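2-aminomuconate 6-semialdehyde dehydrogenase (Burkholderia cenocepacia, PDB 4U3W) probably catalyses the NAD-dependent oxidation of 2-aminomuconate 6-semialdehyde to 2-aminomuconate, as a member of the aldehyde dehydrogenase family. Local coordinates at residues 21-29 against 50-60; 98-109 against 200-211. All blocks are in the same frame, centred on the assembly; numbering follows the deposited sequence.

Contact 1: 21-29 against 50-60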
loop_
_atom_site.group_PDB
_atom_site.type_symbol
_atom_site.label_atom_id
_atom_site.label_comp_id
_atom_site.label_asym_id
_atom_site.label_seq_id
_atom_site.Cartn_x
_atom_site.Cartn_y
_atom_site.Cartn_z
ATOM N N ARG A 21 -16.316 -45.780 -26.201
ATOM C CA ARG A 21 -16.807 -44.769 -25.262
ATOM C C ARG A 21 -15.676 -43.920 -24.676
ATOM O O ARG A 21 -14.679 -44.446 -24.162
ATOM C CB ARG A 21 -17.599 -45.434 -24.111
ATOM C CG ARG A 21 -17.836 -44.496 -22.888
ATOM C CD ARG A 21 -18.618 -45.141 -21.738
ATOM N NE ARG A 21 -17.849 -46.128 -20.973
ATOM C CZ ARG A 21 -18.359 -46.820 -19.955
ATOM N NH1 ARG A 21 -19.623 -46.611 -19.593
ATOM N NH2 ARG A 21 -17.617 -47.712 -19.305
ATOM N N GLN A 22 -15.806 -42.605 -24.764
ATOM C CA GLN A 22 -14.961 -41.771 -23.941
ATOM C C GLN A 22 -15.745 -41.604 -22.659
ATOM O O GLN A 22 -16.928 -41.229 -22.696
ATOM C CB GLN A 22 -14.636 -40.402 -24.571
ATOM C CG GLN A 22 -13.541 -39.653 -23.728
ATOM C CD GLN A 22 -13.136 -38.233 -24.207
ATOM O OE1 GLN A 22 -13.871 -37.527 -24.915
ATOM N NE2 GLN A 22 -11.945 -37.822 -23.796
ATOM N N LEU A 23 -15.101 -41.861 -21.523
ATOM C CA LEU A 23 -15.773 -41.663 -20.245
ATOM C C LEU A 23 -14.971 -40.620 -19.501
ATOM O O LEU A 23 -13.768 -40.806 -19.298
ATOM C CB LEU A 23 -15.855 -42.974 -19.426
ATOM C CG LEU A 23 -16.518 -42.926 -18.039
ATOM C CD1 LEU A 23 -18.005 -42.646 -18.241
ATOM C CD2 LEU A 23 -16.334 -44.281 -17.213
ATOM N N LEU A 24 -15.645 -39.540 -19.109
ATOM C CA LEU A 24 -15.041 -38.461 -18.333
ATOM C C LEU A 24 -15.296 -38.724 -16.853
ATOM O O LEU A 24 -16.455 -38.716 -16.381
ATOM C CB LEU A 24 -15.589 -37.091 -18.749
ATOM C CG LEU A 24 -15.383 -36.713 -20.237
ATOM C CD1 LEU A 24 -15.866 -35.285 -20.519
ATOM C CD2 LEU A 24 -13.921 -36.806 -20.631
ATOM N N ARG A 25 -14.200 -38.968 -16.156
ATOM C CA ARG A 25 -14.202 -39.341 -14.744
ATOM C C ARG A 25 -13.896 -38.152 -13.824
ATOM O O ARG A 25 -13.342 -37.112 -14.277
ATOM C CB ARG A 25 -13.177 -40.472 -14.525
ATOM C CG ARG A 25 -13.525 -41.819 -15.239
ATOM C CD ARG A 25 -12.361 -42.819 -15.052
ATOM N NE ARG A 25 -12.603 -44.098 -15.730
ATOM C CZ ARG A 25 -12.357 -44.318 -17.017
ATOM N NH1 ARG A 25 -11.832 -43.333 -17.769
ATOM N NH2 ARG A 25 -12.600 -45.529 -17.546
ATOM N N HIS A 26 -14.321 -38.282 -12.562
ATOM C CA HIS A 26 -13.940 -37.390 -11.491
ATOM C C HIS A 26 -12.451 -37.571 -11.215
ATOM O O HIS A 26 -11.867 -38.599 -11.575
ATOM C CB HIS A 26 -14.739 -37.665 -10.183
ATOM C CG HIS A 26 -16.192 -37.906 -10.428
ATOM N ND1 HIS A 26 -17.046 -36.921 -10.870
ATOM C CD2 HIS A 26 -16.928 -39.058 -10.332
ATOM C CE1 HIS A 26 -18.254 -37.456 -11.068
ATOM N NE2 HIS A 26 -18.214 -38.741 -10.710
ATOM N N TYR A 27 -11.854 -36.599 -10.541
ATOM C CA TYR A 27 -10.458 -36.735 -10.107
ATOM C C TYR A 27 -10.429 -36.459 -8.626
ATOM O O TYR A 27 -10.643 -35.327 -8.200
ATOM C CB TYR A 27 -9.519 -35.783 -10.864
ATOM C CG TYR A 27 -8.046 -35.957 -10.474
ATOM C CD1 TYR A 27 -7.315 -37.044 -10.938
ATOM C CD2 TYR A 27 -7.389 -35.020 -9.674
ATOM C CE1 TYR A 27 -5.945 -37.223 -10.584
ATOM C CE2 TYR A 27 -5.985 -35.198 -9.274
ATOM C CZ TYR A 27 -5.299 -36.314 -9.759
ATOM O OH TYR A 27 -3.977 -36.548 -9.461
ATOM N N ILE A 28 -10.226 -37.509 -7.817
ATOM C CA ILE A 28 -10.347 -37.335 -6.371
ATOM C C ILE A 28 -9.182 -37.981 -5.625
ATOM O O ILE A 28 -8.885 -39.162 -5.847
ATOM C CB ILE A 28 -11.714 -37.923 -5.890
ATOM C CG1 ILE A 28 -12.895 -37.167 -6.552
ATOM C CG2 ILE A 28 -11.833 -37.921 -4.379
ATOM C CD1 ILE A 28 -14.301 -37.832 -6.217
ATOM N N ASN A 29 -8.510 -37.213 -4.771
ATOM C CA ASN A 29 -7.395 -37.745 -3.985
ATOM C C ASN A 29 -6.326 -38.414 -4.871
ATOM O O ASN A 29 -5.892 -39.543 -4.600
ATOM C CB ASN A 29 -7.903 -38.746 -2.897
ATOM C CG ASN A 29 -6.950 -38.837 -1.713
ATOM O OD1 ASN A 29 -6.161 -37.910 -1.466
ATOM N ND2 ASN A 29 -7.058 -39.916 -0.932
ATOM N N LEU A 50 -20.412 -36.671 -27.716
ATOM C CA LEU A 50 -18.951 -36.530 -27.642
ATOM C C LEU A 50 -18.329 -37.480 -26.597
ATOM O O LEU A 50 -17.218 -37.976 -26.783
ATOM C CB LEU A 50 -18.557 -35.089 -27.270
ATOM C CG LEU A 50 -19.068 -33.991 -28.235
ATOM C CD1 LEU A 50 -18.897 -32.622 -27.588
ATOM C CD2 LEU A 50 -18.325 -34.097 -29.517
ATOM N N ALA A 51 -19.086 -37.757 -25.540
ATOM C CA ALA A 51 -18.622 -38.558 -24.404
ATOM C C ALA A 51 -19.744 -38.863 -23.458
ATOM O O ALA A 51 -20.832 -38.246 -23.530
ATOM C CB ALA A 51 -17.501 -37.784 -23.624
ATOM N N ASP A 52 -19.491 -39.815 -22.562
ATOM C CA ASP A 52 -20.299 -39.960 -21.346
ATOM C C ASP A 52 -19.537 -39.348 -20.158
ATOM O O ASP A 52 -18.333 -39.488 -20.067
ATOM C CB ASP A 52 -20.606 -41.423 -21.039
ATOM C CG ASP A 52 -21.387 -42.099 -22.149
ATOM O OD1 ASP A 52 -22.575 -41.749 -22.328
ATOM O OD2 ASP A 52 -20.791 -42.944 -22.849
ATOM N N VAL A 53 -20.278 -38.725 -19.249
ATOM C CA VAL A 53 -19.716 -37.970 -18.130
ATOM C C VAL A 53 -20.240 -38.615 -16.861
ATOM O O VAL A 53 -21.458 -38.851 -16.734
ATOM C CB VAL A 53 -20.158 -36.490 -18.169
ATOM C CG1 VAL A 53 -19.358 -35.663 -17.175
ATOM C CG2 VAL A 53 -19.987 -35.874 -19.605
ATOM N N CYS A 54 -19.357 -38.918 -15.922
ATOM C CA CYS A 54 -19.823 -39.486 -14.656
ATOM C C CYS A 54 -20.573 -38.439 -13.823
ATOM O O CYS A 54 -20.202 -37.262 -13.780
ATOM C CB CYS A 54 -18.622 -40.038 -13.859
ATOM S SG CYS A 54 -17.872 -41.430 -14.705
ATOM N N GLU A 55 -21.564 -38.867 -13.066
ATOM C CA GLU A 55 -22.334 -37.936 -12.227
ATOM C C GLU A 55 -22.065 -38.136 -10.735
ATOM O O GLU A 55 -22.407 -39.223 -10.178
ATOM C CB GLU A 55 -23.823 -38.151 -12.497
ATOM C CG GLU A 55 -24.764 -37.348 -11.606
ATOM C CD GLU A 55 -24.910 -35.880 -12.093
ATOM O OE1 GLU A 55 -24.988 -35.622 -13.319
ATOM O OE2 GLU A 55 -24.888 -34.996 -11.231
ATOM N N ALA A 56 -21.516 -37.145 -10.040
ATOM C CA ALA A 56 -21.185 -37.381 -8.601
ATOM C C ALA A 56 -22.411 -37.257 -7.658
ATOM O O ALA A 56 -23.110 -36.230 -7.666
ATOM C CB ALA A 56 -20.094 -36.408 -8.140
ATOM N N ASP A 57 -22.694 -38.291 -6.869
ATOM C CA ASP A 57 -23.782 -38.177 -5.903
ATOM C C ASP A 57 -23.232 -37.563 -4.606
ATOM O O ASP A 57 -22.014 -37.314 -4.475
ATOM C CB ASP A 57 -24.456 -39.541 -5.630
ATOM C CG ASP A 57 -23.530 -40.567 -4.927
ATOM O OD1 ASP A 57 -22.616 -40.201 -4.183
ATOM O OD2 ASP A 57 -23.750 -41.780 -5.108
ATOM N N ALA A 58 -24.116 -37.343 -3.638
ATOM C CA ALA A 58 -23.725 -36.637 -2.420
ATOM C C ALA A 58 -22.623 -37.361 -1.592
ATOM O O ALA A 58 -21.815 -36.688 -0.924
ATOM C CB ALA A 58 -24.965 -36.396 -1.548
ATOM N N ALA A 59 -22.600 -38.695 -1.604
ATOM C CA ALA A 59 -21.539 -39.432 -0.879
ATOM C C ALA A 59 -20.176 -39.193 -1.555
ATOM O O ALA A 59 -19.155 -38.978 -0.868
ATOM C CB ALA A 59 -21.840 -40.924 -0.798
ATOM N N LEU A 60 -20.160 -39.189 -2.886
ATOM C CA LEU A 60 -18.896 -38.896 -3.599
ATOM C C LEU A 60 -18.426 -37.438 -3.421
ATOM O O LEU A 60 -17.222 -37.166 -3.195
ATOM C CB LEU A 60 -19.034 -39.241 -5.074
ATOM C CG LEU A 60 -17.662 -39.311 -5.768
ATOM C CD1 LEU A 60 -16.776 -40.300 -4.967
ATOM C CD2 LEU A 60 -17.796 -39.751 -7.202
#
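Leu24 is held by both of its backbone polar atoms to the strand beside it, in the pattern of a parallel pair: its N donates to Asp52 O at 2.9 Å, and its O accepts from Cys54 N at 2.9 Å. Two residues earlier along the chain, Gln22 O takes the N-H of Asp52, also at 2.9 Å. Asp52 thus has its N and O both bonded to the same neighbouring strand, to Gln22 and Leu24, and its O lies close to the CA of Leu23 as well, in a CA-H...O contact of 3.4 Å. The carboxylate of Asp52 stands across the aliphatic part of Arg21, whose CD comes within 3.3 Å of OD2; the charge of Asp52 is met by a salt bridge from OD1 to Lys49. Leu24 CG packs on Ala51 CB, and Leu23 CD1 lies against Cys54 SG.

Beyond the paired strands, the His26 imidazole lies between the two segments, beside Cys54, Ala56 and Leu60. Its CD2 meets Leu60 CD2 obliquely at 3.3 Å, while ND1 bonds to His226 N and NE2 to Ser35 OG, fixing the rotation of the ring. Leu60, whose N is capped by Asp57 OD1, also packs its CG against Ile28 CD1.

The two strands are the central pair of a four-stranded mixed sheet. Strand 31-33 flanks 23-28 and strand 38-42 flanks 49-54, where Leu50 and Ala51 both face Asn41 in a classic beta bulge. Leu24 packs on Ser203 of helix 203-214.

Contact 2: 98-109 against 200-211; sequences RFDEFVAAEVAD and ETPSSATLLAEV
Phe102 enters helix 203-211 as a knob into a hole formed by Ser204, Leu207, Leu208 and Val211, in a nearly antiparallel helix pair: the axes approach to 8.7 Å, with 153° between their directions. The apolar contacts occupy the middle of the interface. Leu207 CB lies over one face of the Phe102 ring, offset toward its rim, in a CH-pi contact 3.9 Å from the centroid, and Val211 CG2 meets the ring edge. Leu207 CD1 reaches on to Ala105 CB at 3.6 Å.

Charged groups close one end. Arg98, bent at chi3 (69°), grips Glu101 side-on through NE and NH2, one to each carboxylate oxygen. Its NH1 and NH2 both turn end-on to Glu210 OE1, the shorter bond being 2.8 Å from NH2, with the acceptor in the guanidinium plane. One arginine therefore ties two carboxylates from different helices into a salt-bridge network.

At the other end, hydroxyls and a backbone N-H meet acids. Asp109 OD1 accepts from Ser203 OG, and also from Asn41 outside the pair; OD2 takes Ser203 N through its syn lone pair at 2.9 Å. Glu106 OE1 accepts from Ser204 OG at 2.8 Å, while OE2 is bonded to Leu176 N. A water links the two acids, donating to Glu106 OE1 and Asp109 OD2 and accepting from Ser204 N at 2.9 Å.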
loop_
_atom_site.group_PDB
_atom_site.type_symbol
_atom_site.label_atom_id
_atom_site.label_comp_id
_atom_site.label_asym_id
_atom_site.label_seq_id
_atom_site.Cartn_x
_atom_site.Cartn_y
_atom_site.Cartn_z
ATOM N N ARG A 98 0.363 -29.231 -23.744
ATOM C CA ARG A 98 -0.757 -29.869 -24.397
ATOM C C ARG A 98 -1.708 -28.840 -25.010
ATOM O O ARG A 98 -2.915 -29.051 -25.029
ATOM C CB ARG A 98 -1.504 -30.777 -23.398
ATOM C CG ARG A 98 -0.611 -31.916 -22.834
ATOM C CD ARG A 98 -1.354 -32.788 -21.838
ATOM N NE ARG A 98 -2.400 -33.590 -22.485
ATOM C CZ ARG A 98 -3.199 -34.382 -21.780
ATOM N NH1 ARG A 98 -3.025 -34.415 -20.478
ATOM N NH2 ARG A 98 -4.162 -35.084 -22.343
ATOM N N PHE A 99 -1.154 -27.727 -25.506
ATOM C CA PHE A 99 -1.970 -26.577 -25.884
ATOM C C PHE A 99 -3.019 -26.945 -26.920
ATOM O O PHE A 99 -4.207 -26.613 -26.756
ATOM C CB PHE A 99 -1.058 -25.420 -26.376
ATOM C CG PHE A 99 -1.797 -24.125 -26.670
ATOM C CD1 PHE A 99 -2.380 -23.905 -27.910
ATOM C CD2 PHE A 99 -1.811 -23.085 -25.745
ATOM C CE1 PHE A 99 -3.020 -22.674 -28.208
ATOM C CE2 PHE A 99 -2.459 -21.851 -26.036
ATOM C CZ PHE A 99 -3.073 -21.664 -27.243
ATOM N N ASP A 100 -2.619 -27.664 -27.975
ATOM C CA ASP A 100 -3.581 -28.016 -29.019
ATOM C C ASP A 100 -4.710 -28.956 -28.544
ATOM O O ASP A 100 -5.835 -28.878 -29.038
ATOM C CB ASP A 100 -2.873 -28.644 -30.213
ATOM C CG ASP A 100 -2.043 -27.628 -30.998
ATOM O OD1 ASP A 100 -2.119 -26.410 -30.720
ATOM O OD2 ASP A 100 -1.318 -28.049 -31.917
ATOM N N GLU A 101 -4.412 -29.879 -27.641
ATOM C CA GLU A 101 -5.459 -30.699 -27.045
ATOM C C GLU A 101 -6.464 -29.862 -26.272
ATOM O O GLU A 101 -7.635 -30.172 -26.262
ATOM C CB GLU A 101 -4.870 -31.731 -26.065
ATOM C CG GLU A 101 -4.219 -32.932 -26.689
ATOM C CD GLU A 101 -3.739 -33.895 -25.626
ATOM O OE1 GLU A 101 -4.585 -34.608 -25.047
ATOM O OE2 GLU A 101 -2.530 -33.903 -25.329
ATOM N N PHE A 102 -5.979 -28.881 -25.506
ATOM C CA PHE A 102 -6.877 -28.052 -24.710
ATOM C C PHE A 102 -7.787 -27.283 -25.628
ATOM O O PHE A 102 -8.995 -27.198 -25.402
ATOM C CB PHE A 102 -6.084 -27.092 -23.806
ATOM C CG PHE A 102 -5.744 -27.694 -22.461
ATOM C CD1 PHE A 102 -4.599 -28.475 -22.283
ATOM C CD2 PHE A 102 -6.605 -27.517 -21.381
ATOM C CE1 PHE A 102 -4.341 -29.066 -21.048
ATOM C CE2 PHE A 102 -6.348 -28.123 -20.123
ATOM C CZ PHE A 102 -5.227 -28.873 -19.958
ATOM N N VAL A 103 -7.195 -26.745 -26.696
ATOM C CA VAL A 103 -7.960 -26.040 -27.711
ATOM C C VAL A 103 -9.047 -26.921 -28.282
ATOM O O VAL A 103 -10.204 -26.513 -28.372
ATOM C CB VAL A 103 -7.019 -25.517 -28.841
ATOM C CG1 VAL A 103 -7.836 -24.942 -30.016
ATOM C CG2 VAL A 103 -6.089 -24.436 -28.246
ATOM N N ALA A 104 -8.710 -28.140 -28.670
ATOM C CA ALA A 104 -9.698 -29.012 -29.328
ATOM C C ALA A 104 -10.859 -29.423 -28.378
ATOM O O ALA A 104 -12.000 -29.535 -28.801
ATOM C CB ALA A 104 -8.999 -30.263 -29.878
ATOM N N ALA A 105 -10.538 -29.638 -27.101
ATOM C CA ALA A 105 -11.541 -29.970 -26.085
ATOM C C ALA A 105 -12.498 -28.778 -25.902
ATOM O O ALA A 105 -13.707 -28.939 -25.890
ATOM C CB ALA A 105 -10.849 -30.315 -24.747
ATOM N N GLU A 106 -11.939 -27.573 -25.804
ATOM C CA GLU A 106 -12.742 -26.391 -25.594
ATOM C C GLU A 106 -13.654 -26.149 -26.796
ATOM O O GLU A 106 -14.856 -25.901 -26.630
ATOM C CB GLU A 106 -11.843 -25.164 -25.356
ATOM C CG GLU A 106 -12.556 -23.976 -24.727
ATOM C CD GLU A 106 -12.765 -24.160 -23.208
ATOM O OE1 GLU A 106 -12.881 -25.302 -22.742
ATOM O OE2 GLU A 106 -12.808 -23.157 -22.477
ATOM N N VAL A 107 -13.087 -26.229 -28.003
ATOM C CA VAL A 107 -13.871 -26.117 -29.238
ATOM C C VAL A 107 -14.983 -27.189 -29.326
ATOM O O VAL A 107 -16.139 -26.892 -29.714
ATOM C CB VAL A 107 -12.942 -26.230 -30.484
ATOM C CG1 VAL A 107 -13.749 -26.313 -31.732
ATOM C CG2 VAL A 107 -11.966 -24.999 -30.528
ATOM N N ALA A 108 -14.651 -28.424 -28.967
ATOM C CA ALA A 108 -15.651 -29.509 -29.093
ATOM C C ALA A 108 -16.855 -29.261 -28.176
ATOM O O ALA A 108 -18.004 -29.441 -28.603
ATOM C CB ALA A 108 -15.010 -30.864 -28.787
ATOM N N ASP A 109 -16.594 -28.827 -26.925
ATOM C CA ASP A 109 -17.641 -28.523 -25.946
ATOM C C ASP A 109 -18.476 -27.284 -26.279
ATOM O O ASP A 109 -19.686 -27.267 -26.034
ATOM C CB ASP A 109 -17.020 -28.314 -24.558
ATOM C CG ASP A 109 -16.713 -29.623 -23.833
ATOM O OD1 ASP A 109 -16.836 -30.729 -24.425
ATOM O OD2 ASP A 109 -16.251 -29.510 -22.672
ATOM N N GLU A 200 -22.396 -28.842 -19.110
ATOM C CA GLU A 200 -22.291 -28.645 -20.555
ATOM C C GLU A 200 -20.859 -28.701 -21.087
ATOM O O GLU A 200 -20.643 -28.944 -22.309
ATOM C CB GLU A 200 -22.856 -27.268 -20.970
ATOM C CG GLU A 200 -24.359 -27.080 -20.716
ATOM C CD GLU A 200 -25.220 -27.959 -21.635
ATOM O OE1 GLU A 200 -24.721 -28.511 -22.651
ATOM O OE2 GLU A 200 -26.409 -28.087 -21.334
ATOM N N THR A 201 -19.905 -28.361 -20.204
ATOM C CA THR A 201 -18.508 -28.185 -20.625
ATOM C C THR A 201 -17.511 -28.839 -19.682
ATOM O O THR A 201 -16.723 -28.163 -18.964
ATOM C CB THR A 201 -18.175 -26.630 -20.806
ATOM O OG1 THR A 201 -18.405 -25.935 -19.571
ATOM C CG2 THR A 201 -19.108 -26.023 -21.878
ATOM N N PRO A 202 -17.494 -30.186 -19.694
ATOM C CA PRO A 202 -16.627 -30.949 -18.800
ATOM C C PRO A 202 -15.186 -31.180 -19.302
ATOM O O PRO A 202 -14.360 -31.611 -18.504
ATOM C CB PRO A 202 -17.359 -32.310 -18.717
ATOM C CG PRO A 202 -18.005 -32.452 -20.106
ATOM C CD PRO A 202 -18.471 -31.047 -20.409
ATOM N N SER A 203 -14.925 -31.000 -20.600
ATOM C CA SER A 203 -13.728 -31.606 -21.214
ATOM C C SER A 203 -12.414 -30.922 -20.855
ATOM O O SER A 203 -11.441 -31.614 -20.491
ATOM C CB SER A 203 -13.854 -31.647 -22.751
ATOM O OG SER A 203 -15.059 -32.358 -23.072
ATOM N N SER A 204 -12.346 -29.589 -20.983
ATOM C CA SER A 204 -11.087 -28.910 -20.668
ATOM C C SER A 204 -10.753 -28.969 -19.168
ATOM O O SER A 204 -9.565 -29.059 -18.791
ATOM C CB SER A 204 -11.087 -27.451 -21.183
ATOM O OG SER A 204 -11.970 -26.587 -20.470
ATOM N N ALA A 205 -11.762 -28.950 -18.303
ATOM C CA ALA A 205 -11.473 -29.156 -16.865
ATOM C C ALA A 205 -10.905 -30.570 -16.582
ATOM O O ALA A 205 -10.034 -30.745 -15.725
ATOM C CB ALA A 205 -12.759 -28.911 -16.027
ATOM N N THR A 206 -11.382 -31.577 -17.317
ATOM C CA THR A 206 -10.850 -32.916 -17.147
ATOM C C THR A 206 -9.376 -32.969 -17.614
ATOM O O THR A 206 -8.537 -33.606 -16.949
ATOM C CB THR A 206 -11.693 -33.991 -17.902
ATOM O OG1 THR A 206 -13.080 -33.865 -17.527
ATOM C CG2 THR A 206 -11.218 -35.444 -17.500
ATOM N N LEU A 207 -9.052 -32.280 -18.716
ATOM C CA LEU A 207 -7.654 -32.222 -19.162
ATOM C C LEU A 207 -6.826 -31.524 -18.128
ATOM O O LEU A 207 -5.640 -31.887 -17.878
ATOM C CB LEU A 207 -7.554 -31.480 -20.525
ATOM C CG LEU A 207 -8.135 -32.261 -21.705
ATOM C CD1 LEU A 207 -7.900 -31.482 -22.996
ATOM C CD2 LEU A 207 -7.431 -33.594 -21.764
ATOM N N LEU A 208 -7.418 -30.504 -17.500
ATOM C CA LEU A 208 -6.667 -29.805 -16.422
ATOM C C LEU A 208 -6.333 -30.784 -15.255
ATOM O O LEU A 208 -5.205 -30.790 -14.703
ATOM C CB LEU A 208 -7.437 -28.584 -15.910
ATOM C CG LEU A 208 -6.729 -27.761 -14.806
ATOM C CD1 LEU A 208 -5.404 -27.198 -15.353
ATOM C CD2 LEU A 208 -7.587 -26.578 -14.302
ATOM N N ALA A 209 -7.295 -31.622 -14.886
ATOM C CA ALA A 209 -7.018 -32.661 -13.895
ATOM C C ALA A 209 -5.859 -33.574 -14.325
ATOM O O ALA A 209 -5.047 -33.925 -13.491
ATOM C CB ALA A 209 -8.328 -33.542 -13.638
ATOM N N GLU A 210 -5.808 -33.973 -15.608
ATOM C CA GLU A 210 -4.689 -34.796 -16.099
ATOM C C GLU A 210 -3.354 -34.085 -15.933
ATOM O O GLU A 210 -2.319 -34.704 -15.582
ATOM C CB GLU A 210 -4.887 -35.146 -17.591
ATOM C CG GLU A 210 -6.111 -36.008 -17.814
ATOM C CD GLU A 210 -6.309 -36.425 -19.261
ATOM O OE1 GLU A 210 -5.356 -36.309 -20.064
ATOM O OE2 GLU A 210 -7.423 -36.907 -19.594
ATOM N N VAL A 211 -3.358 -32.782 -16.175
ATOM C CA VAL A 211 -2.124 -31.995 -15.984
ATOM C C VAL A 211 -1.730 -31.974 -14.498
ATOM O O VAL A 211 -0.540 -32.193 -14.166
ATOM C CB VAL A 211 -2.262 -30.541 -16.561
ATOM C CG1 VAL A 211 -1.043 -29.686 -16.108
ATOM C CG2 VAL A 211 -2.311 -30.616 -18.086
HETATM O O HOH W 1 -14.466 -27.748 -21.816
#

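In the fold
Contacts 1 and 2 have their centres 15 Å apart, on the same side of the chain's centre, and follow one another in sequence. They meet directly: Leu24 CD1 of contact 1 lies 3.6 Å from Pro202 CG of contact 2, Tyr27 CB is 3.8 Å from Ala209 CB, and Leu50 CD1 is 3.5 Å from Ala108 O. The small sheet thus packs against both helices of the pair. A magnesium ion, bound by Leu42 and Glu200, lies at this junction, about 3 Å from the side chain of Glu200 and about 6 Å from that of Leu50. His226, already a partner of His26, also bonds to Thr206 OG1 through its NE2.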